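Local coordinates for sesquisabinene B synthase 2 (Santalum album, PDB 6A2A), which probably converts farnesyl diphosphate into the sesquiterpene sesquisabinene B with the help of magnesium or manganese ions, at residues Arg89-Lys94 with Arg243-Asp248; Gly135-Gln140 with Glu175-Leu180; Ala169-Trp174 with Asp212-Trp217. All coordinates share one frame; numbering follows the deposited sequence.

Interaction 1: Arg89-Lys94 with Arg243-Asp248; sequences RRLGLK and RYAKLD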
loop_
_atom_site.group_PDB
_atom_site.type_symbol
_atom_site.label_atom_id
_atom_site.label_comp_id
_atom_site.label_asym_id
_atom_site.label_seq_id
_atom_site.Cartn_x
_atom_site.Cartn_y
_atom_site.Cartn_z
ATOM N N ARG A 89 -22.726 26.832 1.075
ATOM C CA ARG A 89 -21.494 26.702 0.298
ATOM C C ARG A 89 -20.281 26.958 1.156
ATOM O O ARG A 89 -19.331 26.248 1.162
ATOM C CB ARG A 89 -21.513 27.712 -0.832
ATOM C CG ARG A 89 -20.223 27.845 -1.611
ATOM C CD ARG A 89 -19.330 28.913 -1.058
ATOM N NE ARG A 89 -18.070 29.066 -1.761
ATOM C CZ ARG A 89 -17.878 29.857 -2.788
ATOM N NH1 ARG A 89 -18.855 30.575 -3.265
ATOM N NH2 ARG A 89 -16.695 29.948 -3.329
ATOM N N ARG A 90 -20.400 28.001 1.947
ATOM C CA ARG A 90 -19.323 28.475 2.773
ATOM C C ARG A 90 -18.976 27.560 3.948
ATOM O O ARG A 90 -17.879 27.464 4.365
ATOM C CB ARG A 90 -19.562 29.915 3.140
ATOM C CG ARG A 90 -18.326 30.586 3.545
ATOM C CD ARG A 90 -18.428 32.070 3.570
ATOM N NE ARG A 90 -17.151 32.610 3.943
ATOM C CZ ARG A 90 -16.855 33.889 3.874
ATOM N NH1 ARG A 90 -17.769 34.729 3.471
ATOM N NH2 ARG A 90 -15.654 34.317 4.187
ATOM N N LEU A 91 -19.959 26.784 4.365
ATOM C CA LEU A 91 -19.801 25.775 5.353
ATOM C C LEU A 91 -19.187 24.467 4.771
ATOM O O LEU A 91 -19.006 23.539 5.491
ATOM C CB LEU A 91 -21.155 25.453 5.989
ATOM C CG LEU A 91 -21.684 26.504 6.939
ATOM C CD1 LEU A 91 -23.126 26.247 7.285
ATOM C CD2 LEU A 91 -20.819 26.655 8.172
ATOM N N GLY A 92 -18.948 24.416 3.464
ATOM C CA GLY A 92 -18.362 23.301 2.786
ATOM C C GLY A 92 -19.341 22.200 2.453
ATOM O O GLY A 92 -18.963 21.089 2.264
ATOM N N LEU A 93 -20.607 22.562 2.343
ATOM C CA LEU A 93 -21.654 21.591 2.132
ATOM C C LEU A 93 -22.314 21.545 0.775
ATOM O O LEU A 93 -23.144 20.743 0.561
ATOM C CB LEU A 93 -22.735 21.782 3.183
ATOM C CG LEU A 93 -22.333 21.688 4.635
ATOM C CD1 LEU A 93 -23.432 22.231 5.532
ATOM C CD2 LEU A 93 -21.974 20.281 4.999
ATOM N N LYS A 94 -21.935 22.413 -0.122
ATOM C CA LYS A 94 -22.576 22.387 -1.438
ATOM C C LYS A 94 -22.526 20.977 -2.053
ATOM O O LYS A 94 -23.460 20.577 -2.763
ATOM C CB LYS A 94 -21.971 23.434 -2.374
ATOM C CG LYS A 94 -22.812 23.707 -3.609
ATOM C CD LYS A 94 -22.496 24.984 -4.357
ATOM C CE LYS A 94 -21.414 24.823 -5.398
ATOM N NZ LYS A 94 -21.926 24.083 -6.580
ATOM N N ARG A 243 -25.322 22.634 13.152
ATOM C CA ARG A 243 -25.120 21.325 13.698
ATOM C C ARG A 243 -24.730 20.329 12.593
ATOM O O ARG A 243 -23.816 19.507 12.791
ATOM C CB ARG A 243 -26.393 20.859 14.424
ATOM C CG ARG A 243 -26.579 21.494 15.802
ATOM C CD ARG A 243 -27.968 21.219 16.393
ATOM N NE ARG A 243 -28.216 19.793 16.611
ATOM C CZ ARG A 243 -29.365 19.176 16.342
ATOM N NH1 ARG A 243 -29.431 17.853 16.390
ATOM N NH2 ARG A 243 -30.428 19.877 15.985
ATOM N N TYR A 244 -25.416 20.359 11.461
ATOM C CA TYR A 244 -25.111 19.470 10.343
ATOM C C TYR A 244 -23.689 19.760 9.804
ATOM O O TYR A 244 -22.961 18.815 9.484
ATOM C CB TYR A 244 -26.111 19.602 9.198
ATOM C CG TYR A 244 -25.831 18.659 8.055
ATOM C CD1 TYR A 244 -25.788 17.290 8.239
ATOM C CD2 TYR A 244 -25.515 19.147 6.804
ATOM C CE1 TYR A 244 -25.443 16.426 7.214
ATOM C CE2 TYR A 244 -25.200 18.290 5.756
ATOM C CZ TYR A 244 -25.138 16.932 5.969
ATOM O OH TYR A 244 -24.884 16.089 4.937
ATOM N N ALA A 245 -23.331 21.020 9.730
ATOM C CA ALA A 245 -22.010 21.458 9.224
ATOM C C ALA A 245 -20.871 20.877 10.062
ATOM O O ALA A 245 -19.874 20.352 9.510
ATOM C CB ALA A 245 -21.920 22.968 9.177
ATOM N N LYS A 246 -21.038 20.873 11.375
ATOM C CA LYS A 246 -20.037 20.307 12.269
ATOM C C LYS A 246 -19.989 18.785 12.148
ATOM O O LYS A 246 -18.911 18.168 12.183
ATOM C CB LYS A 246 -20.320 20.715 13.718
ATOM C CG LYS A 246 -20.227 22.214 13.973
ATOM C CD LYS A 246 -20.429 22.568 15.430
ATOM C CE LYS A 246 -20.237 24.039 15.687
ATOM N NZ LYS A 246 -20.559 24.369 17.095
ATOM N N LEU A 247 -21.152 18.141 12.020
ATOM C CA LEU A 247 -21.202 16.706 11.967
ATOM C C LEU A 247 -20.573 16.189 10.659
ATOM O O LEU A 247 -19.793 15.224 10.666
ATOM C CB LEU A 247 -22.686 16.311 12.071
ATOM C CG LEU A 247 -23.050 14.944 12.633
ATOM C CD1 LEU A 247 -22.400 14.676 13.971
ATOM C CD2 LEU A 247 -24.562 14.857 12.792
ATOM N N ASP A 248 -21.006 16.752 9.552
ATOM C CA ASP A 248 -20.493 16.397 8.232
ATOM C C ASP A 248 -18.998 16.692 8.179
ATOM O O ASP A 248 -18.258 15.890 7.605
ATOM C CB ASP A 248 -21.207 17.095 7.133
ATOM C CG ASP A 248 -20.883 16.516 5.757
ATOM O OD1 ASP A 248 -21.324 15.379 5.466
ATOM O OD2 ASP A 248 -20.106 17.187 5.024
HETATM O O HOH W 1 -18.734 21.079 7.043
#
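Leu91 and Leu93, on the turn that follows helix 78-90, both rest on the methyl group of Ala245 in helix 239-270, and apolar packing carries most of the contact. Leu91 meets this methyl with its forked end: Leu91 CD1 lies 4.0 Å from Ala245 CB, and Leu91 CD2 is equally near. Leu93 divides its two branches. Leu93 CD1 reaches Ala245 CB at 4.0 Å, while Leu93 CD2 approaches Tyr244 CE2 obliquely at 3.9 Å. The tyrosine ring is brought within range because its CG is anti to the backbone N (chi1 -178°).

A second kind of contact sets hydrocarbon against carboxylate. Leu93 CD2 comes within 3.6 Å of Asp248 OD2 as the two side chains pass in opposite directions. A methyl offers the carboxylate no hydrogen bond; Tyr95 OH bonds to Asp248 OD2, and Gln96 NE2 to Asp248 OD1.

Hydrogen bonding between the segments is indirect. One water donates to Leu91 O at 2.9 Å and to Ala245 O at 2.8 Å, bridging two backbone carbonyls that cannot bond to each other. Between the leucines, Gly92 takes a positive phi (82°) and closes a Schellman motif, with Gly92 N bound to Arg89 O at 3.0 Å; this reversal ends the helix, and the leucines before and after it both face helix 239-270.

Around these side chains, Phe227 and Ile228 of helix 220-232 pack on Leu91, Leu241 from the preceding turn of helix 239-270 touches both leucines, and Lys65 lies against Tyr244, so the turn lies between helices 220-232 and 239-270, with helix 55-73 beside Tyr244.

Interaction 2: Gly135-Gln140 with Glu175-Leu180; sequences GIFVPQ and EGEDIL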
loop_
_atom_site.group_PDB
_atom_site.type_symbol
_atom_site.label_atom_id
_atom_site.label_comp_id
_atom_site.label_asym_id
_atom_site.label_seq_id
_atom_site.Cartn_x
_atom_site.Cartn_y
_atom_site.Cartn_z
ATOM N N GLY A 135 -23.253 29.766 -13.300
ATOM C CA GLY A 135 -23.310 29.655 -14.743
ATOM C C GLY A 135 -24.456 30.459 -15.340
ATOM O O GLY A 135 -24.825 30.254 -16.511
ATOM N N ILE A 136 -24.983 31.394 -14.561
ATOM C CA ILE A 136 -26.113 32.246 -14.981
ATOM C C ILE A 136 -25.584 33.673 -15.074
ATOM O O ILE A 136 -25.162 34.288 -14.058
ATOM C CB ILE A 136 -27.304 32.072 -14.016
ATOM C CG1 ILE A 136 -27.914 30.680 -14.093
ATOM C CG2 ILE A 136 -28.354 33.137 -14.270
ATOM C CD1 ILE A 136 -28.704 30.297 -12.879
ATOM N N PHE A 137 -25.518 34.205 -16.296
ATOM C CA PHE A 137 -24.879 35.430 -16.545
ATOM C C PHE A 137 -25.687 36.606 -15.971
ATOM O O PHE A 137 -26.917 36.605 -16.038
ATOM C CB PHE A 137 -24.746 35.678 -18.047
ATOM C CG PHE A 137 -23.929 36.886 -18.375
ATOM C CD1 PHE A 137 -22.556 36.857 -18.201
ATOM C CD2 PHE A 137 -24.511 38.075 -18.773
ATOM C CE1 PHE A 137 -21.791 37.977 -18.464
ATOM C CE2 PHE A 137 -23.734 39.191 -19.043
ATOM C CZ PHE A 137 -22.373 39.138 -18.889
ATOM N N VAL A 138 -24.966 37.566 -15.417
ATOM C CA VAL A 138 -25.490 38.835 -14.936
ATOM C C VAL A 138 -24.495 39.845 -15.428
ATOM O O VAL A 138 -23.322 39.610 -15.251
ATOM C CB VAL A 138 -25.625 38.910 -13.402
ATOM C CG1 VAL A 138 -26.127 40.275 -12.972
ATOM C CG2 VAL A 138 -26.533 37.842 -12.853
ATOM N N PRO A 139 -24.936 40.922 -16.073
ATOM C CA PRO A 139 -24.065 41.909 -16.616
ATOM C C PRO A 139 -23.440 42.817 -15.548
ATOM O O PRO A 139 -24.049 43.032 -14.492
ATOM C CB PRO A 139 -24.925 42.778 -17.551
ATOM C CG PRO A 139 -26.301 42.571 -17.053
ATOM C CD PRO A 139 -26.337 41.211 -16.413
ATOM N N GLN A 140 -22.270 43.318 -15.823
ATOM C CA GLN A 140 -21.583 44.222 -14.903
ATOM C C GLN A 140 -22.396 45.521 -14.772
ATOM O O GLN A 140 -22.222 46.253 -13.827
ATOM C CB GLN A 140 -20.180 44.617 -15.334
ATOM C CG GLN A 140 -20.082 45.390 -16.648
ATOM C CD GLN A 140 -18.757 46.045 -16.899
ATOM O OE1 GLN A 140 -17.826 46.001 -16.096
ATOM N NE2 GLN A 140 -18.650 46.697 -18.046
ATOM N N GLU A 175 -12.528 39.654 -18.371
ATOM C CA GLU A 175 -11.776 40.712 -18.984
ATOM C C GLU A 175 -12.786 41.682 -19.653
ATOM O O GLU A 175 -13.859 41.256 -20.078
ATOM C CB GLU A 175 -10.749 40.215 -20.022
ATOM C CG GLU A 175 -9.564 39.445 -19.464
ATOM C CD GLU A 175 -8.543 39.108 -20.558
ATOM O OE1 GLU A 175 -8.878 38.309 -21.432
ATOM O OE2 GLU A 175 -7.501 39.728 -20.593
ATOM N N GLY A 176 -12.361 42.894 -19.836
ATOM C CA GLY A 176 -13.216 43.956 -20.443
ATOM C C GLY A 176 -14.394 44.364 -19.574
ATOM O O GLY A 176 -15.264 45.082 -20.054
ATOM N N GLU A 177 -14.493 43.921 -18.314
ATOM C CA GLU A 177 -15.607 44.359 -17.461
ATOM C C GLU A 177 -15.067 45.368 -16.441
ATOM O O GLU A 177 -14.825 45.077 -15.229
ATOM C CB GLU A 177 -16.331 43.168 -16.853
ATOM C CG GLU A 177 -17.039 42.278 -17.844
ATOM C CD GLU A 177 -17.787 41.134 -17.251
ATOM O OE1 GLU A 177 -17.285 40.539 -16.252
ATOM O OE2 GLU A 177 -18.899 40.796 -17.763
ATOM N N ASP A 178 -14.914 46.588 -16.942
ATOM C CA ASP A 178 -14.240 47.673 -16.295
ATOM C C ASP A 178 -14.933 48.104 -14.959
ATOM O O ASP A 178 -14.256 48.606 -14.055
ATOM C CB ASP A 178 -14.199 48.892 -17.257
ATOM C CG ASP A 178 -15.605 49.202 -17.907
ATOM O OD1 ASP A 178 -16.260 48.289 -18.509
ATOM O OD2 ASP A 178 -16.074 50.360 -17.825
ATOM N N ILE A 179 -16.225 47.890 -14.878
ATOM C CA ILE A 179 -16.980 48.354 -13.690
ATOM C C ILE A 179 -16.646 47.428 -12.521
ATOM O O ILE A 179 -16.541 47.885 -11.377
ATOM C CB ILE A 179 -18.487 48.449 -13.930
ATOM C CG1 ILE A 179 -18.793 49.455 -15.040
ATOM C CG2 ILE A 179 -19.196 48.863 -12.647
ATOM C CD1 ILE A 179 -20.169 49.298 -15.563
ATOM N N LEU A 180 -16.339 46.171 -12.842
ATOM C CA LEU A 180 -15.974 45.257 -11.758
ATOM C C LEU A 180 -14.549 45.533 -11.278
ATOM O O LEU A 180 -14.297 45.360 -10.075
ATOM C CB LEU A 180 -16.182 43.820 -12.203
ATOM C CG LEU A 180 -17.553 43.549 -12.811
ATOM C CD1 LEU A 180 -17.704 42.136 -13.311
ATOM C CD2 LEU A 180 -18.622 43.832 -11.768
HETATM O O HOH W 2 -20.974 42.379 -18.199
#
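The first turn of helix 178-192, with Glu177 at the N-cap position, receives the side-chain amide of Gln140 from the loop after helix 121-133. Gln140 NE2 donates to Asp178 OD1 at 2.9 Å along a nearly straight path (171°). The acceptor lies in the plane of the amide, whereas the N-H arrives from above the carboxylate plane, 40° out of it. This bond is probably what orients the amide. On its other arm, Ile179 N is placed to donate to Gln140 OE1 at 2.8 Å in a more bent bond, but that bond is doubtful, because the oxygen sits too close to a neighbour in the model. If it is rightly placed, it would take up a backbone N-H of the kind that a helix start leaves without a partner in its own helix.

Gln140 reaches there with CG between the backbone N and the carbonyl carbon (chi1 62°) and an extended chain beyond. Its aliphatic part packs as it goes: Gln140 CB lies 3.8 Å from Leu180 CG, and Gln140 CG is 4.1 Å from Ile179 CD1. The loop itself begins at a Schellman motif, in which Gly135, with positive phi, ends helix 121-133; the contact thus ties the exit of one helix of the N-terminal domain to the entry of another.

A water accepts from Gln140 N at 2.9 Å and donates to Glu177 OE2 at 2.6 Å. That same oxygen forms a salt bridge with Arg132, while Glu177 OE1 bonds to Trp174 N. Phe137 meets the carboxylate tip to tip, its CZ 4.0 Å from Glu177 OE2, which sits at the ring edge near its plane.

Interaction 3: Ala169-Trp174 with Asp212-Trp217; sequences ASFLGW and DLPLHW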
loop_
_atom_site.group_PDB
_atom_site.type_symbol
_atom_site.label_atom_id
_atom_site.label_comp_id
_atom_site.label_asym_id
_atom_site.label_seq_id
_atom_site.Cartn_x
_atom_site.Cartn_y
_atom_site.Cartn_z
ATOM N N ALA A 169 -17.998 40.029 -4.856
ATOM C CA ALA A 169 -18.613 39.844 -6.195
ATOM C C ALA A 169 -17.660 40.210 -7.339
ATOM O O ALA A 169 -17.729 39.543 -8.425
ATOM C CB ALA A 169 -19.882 40.677 -6.284
ATOM N N SER A 170 -16.822 41.171 -7.144
ATOM C CA SER A 170 -15.950 41.738 -8.142
ATOM C C SER A 170 -15.017 40.671 -8.748
ATOM O O SER A 170 -14.666 40.789 -9.937
ATOM C CB SER A 170 -15.172 42.902 -7.659
ATOM O OG SER A 170 -14.122 42.539 -6.778
ATOM N N PHE A 171 -14.759 39.641 -7.970
ATOM C CA PHE A 171 -13.775 38.585 -8.342
ATOM C C PHE A 171 -14.392 37.600 -9.317
ATOM O O PHE A 171 -13.679 36.685 -9.824
ATOM C CB PHE A 171 -13.192 37.896 -7.100
ATOM C CG PHE A 171 -12.261 38.820 -6.394
ATOM C CD1 PHE A 171 -10.929 38.937 -6.752
ATOM C CD2 PHE A 171 -12.743 39.637 -5.377
ATOM C CE1 PHE A 171 -10.100 39.848 -6.153
ATOM C CE2 PHE A 171 -11.888 40.529 -4.775
ATOM C CZ PHE A 171 -10.592 40.662 -5.153
ATOM N N LEU A 172 -15.670 37.740 -9.583
ATOM C CA LEU A 172 -16.346 36.879 -10.565
ATOM C C LEU A 172 -16.337 37.549 -11.951
ATOM O O LEU A 172 -16.932 37.031 -12.886
ATOM C CB LEU A 172 -17.759 36.525 -10.104
ATOM C CG LEU A 172 -17.935 35.261 -9.278
ATOM C CD1 LEU A 172 -17.642 34.017 -10.091
ATOM C CD2 LEU A 172 -17.116 35.320 -7.985
ATOM N N GLY A 173 -15.677 38.667 -12.052
ATOM C CA GLY A 173 -15.578 39.455 -13.277
ATOM C C GLY A 173 -14.711 38.800 -14.358
ATOM O O GLY A 173 -13.896 37.903 -14.107
ATOM N N TRP A 174 -14.926 39.294 -15.570
ATOM C CA TRP A 174 -14.212 38.836 -16.803
ATOM C C TRP A 174 -13.372 39.963 -17.376
ATOM O O TRP A 174 -13.395 41.134 -16.943
ATOM C CB TRP A 174 -15.202 38.336 -17.879
ATOM C CG TRP A 174 -16.160 37.257 -17.531
ATOM C CD1 TRP A 174 -16.205 36.467 -16.402
ATOM C CD2 TRP A 174 -17.222 36.804 -18.372
ATOM N NE1 TRP A 174 -17.216 35.568 -16.511
ATOM C CE2 TRP A 174 -17.900 35.804 -17.677
ATOM C CE3 TRP A 174 -17.692 37.184 -19.640
ATOM C CZ2 TRP A 174 -18.970 35.106 -18.226
ATOM C CZ3 TRP A 174 -18.749 36.493 -20.182
ATOM C CH2 TRP A 174 -19.381 35.477 -19.489
ATOM N N ASP A 212 -7.450 39.692 3.150
ATOM C CA ASP A 212 -6.348 38.725 2.959
ATOM C C ASP A 212 -6.529 37.935 1.683
ATOM O O ASP A 212 -5.591 37.881 0.862
ATOM C CB ASP A 212 -6.219 37.770 4.145
ATOM C CG ASP A 212 -5.603 38.417 5.373
ATOM O OD1 ASP A 212 -5.089 39.533 5.335
ATOM O OD2 ASP A 212 -5.693 37.756 6.402
ATOM N N LEU A 213 -7.689 37.293 1.499
ATOM C CA LEU A 213 -8.038 36.567 0.250
ATOM C C LEU A 213 -9.548 36.633 0.054
ATOM O O LEU A 213 -10.303 36.283 0.971
ATOM C CB LEU A 213 -7.628 35.093 0.298
ATOM C CG LEU A 213 -6.142 34.778 0.131
ATOM C CD1 LEU A 213 -5.901 33.308 0.403
ATOM C CD2 LEU A 213 -5.617 35.163 -1.234
ATOM N N PRO A 214 -10.009 37.023 -1.137
ATOM C CA PRO A 214 -11.438 36.921 -1.397
ATOM C C PRO A 214 -11.961 35.485 -1.343
ATOM O O PRO A 214 -11.205 34.524 -1.551
ATOM C CB PRO A 214 -11.641 37.542 -2.784
ATOM C CG PRO A 214 -10.281 37.518 -3.392
ATOM C CD PRO A 214 -9.259 37.549 -2.278
ATOM N N LEU A 215 -13.253 35.286 -1.057
ATOM C CA LEU A 215 -13.829 34.019 -0.964
ATOM C C LEU A 215 -13.557 33.185 -2.234
ATOM O O LEU A 215 -13.332 31.975 -2.147
ATOM C CB LEU A 215 -15.345 34.168 -0.732
ATOM C CG LEU A 215 -16.129 32.881 -0.618
ATOM C CD1 LEU A 215 -15.629 32.049 0.521
ATOM C CD2 LEU A 215 -17.627 33.139 -0.424
ATOM N N HIS A 216 -13.616 33.853 -3.369
ATOM C CA HIS A 216 -13.479 33.191 -4.664
ATOM C C HIS A 216 -12.087 32.549 -4.772
ATOM O O HIS A 216 -11.934 31.614 -5.554
ATOM C CB HIS A 216 -13.679 34.215 -5.786
ATOM C CG HIS A 216 -13.798 33.616 -7.151
ATOM N ND1 HIS A 216 -14.713 32.639 -7.441
ATOM C CD2 HIS A 216 -13.192 33.943 -8.322
ATOM C CE1 HIS A 216 -14.645 32.351 -8.751
ATOM N NE2 HIS A 216 -13.773 33.161 -9.318
ATOM N N TRP A 217 -11.092 33.094 -4.080
ATOM C CA TRP A 217 -9.676 32.623 -4.175
ATOM C C TRP A 217 -9.328 31.619 -3.050
ATOM O O TRP A 217 -8.205 31.121 -3.004
ATOM C CB TRP A 217 -8.756 33.840 -4.154
ATOM C CG TRP A 217 -8.793 34.661 -5.408
ATOM C CD1 TRP A 217 -9.637 34.515 -6.471
ATOM C CD2 TRP A 217 -7.947 35.766 -5.706
ATOM N NE1 TRP A 217 -9.387 35.478 -7.409
ATOM C CE2 TRP A 217 -8.310 36.219 -6.995
ATOM C CE3 TRP A 217 -6.883 36.382 -5.061
ATOM C CZ2 TRP A 217 -7.664 37.279 -7.583
ATOM C CZ3 TRP A 217 -6.219 37.404 -5.670
ATOM C CH2 TRP A 217 -6.645 37.897 -6.894
HETATM O O HOH W 3 -10.890 36.594 -9.728
#
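Phe171 packs one face of its ring on Pro214, whose CG stands 3.5 Å from the ring centroid and only 5° off the normal, a CH-pi contact centred on the ring. The phenyl edge is turned toward the indole of Trp217 in a T-shaped pair, with 5.1 Å between the centroid of the Phe171 ring and that of the six-membered ring of Trp217, and planes at 72°. Beside it Leu172 CD2 lies over the imidazole of His216, 3.8 Å from its centroid; His216 CG, anti to the backbone N (chi1 -170°), carries the ring there. An alanine in place of Phe171 would probably open a gap over Pro214 and leave the indole face without its edge partner.

A water donates to Phe171 O at 2.8 Å and accepts from Trp217 NE1 at 3.0 Å. Further out, Asn508 of helix 489-510 bonds Phe171 O through ND2 and His216 NE2 through OD1, which would help to hold the rotation of the imidazole against Leu172. Trp504 and His533 stack with Trp217.

Across the two segments, then, cohesion comes largely from C-H groups directed at pi faces, while Phe171 O, Trp217 NE1 and His216 NE2 are met by a water and Asn508.

Overall arrangement
The three contacts form a chain of unequal links. Interactions 2 and 3 are close, with centres about 12 Å apart, and touch directly: Leu180 CD1 lies 3.4 Å from Gly173 CA, and Phe137 CE1 3.6 Å from Trp174 CH2. Arg132 serves both, bonding Glu177 in one and Leu172 O in the other. Interaction 1 meets interaction 3 more lightly, through Arg90 NE at 3.8 Å from Leu215 CD1, their centres about 21 Å apart. Interactions 1 and 2 do not touch; their nearest atoms are about 9 Å apart. All three join turns and loops at helix ends of the alpha-helical fold, away from the metal-binding residues Asp316, Asp320, Glu394 and Asn460.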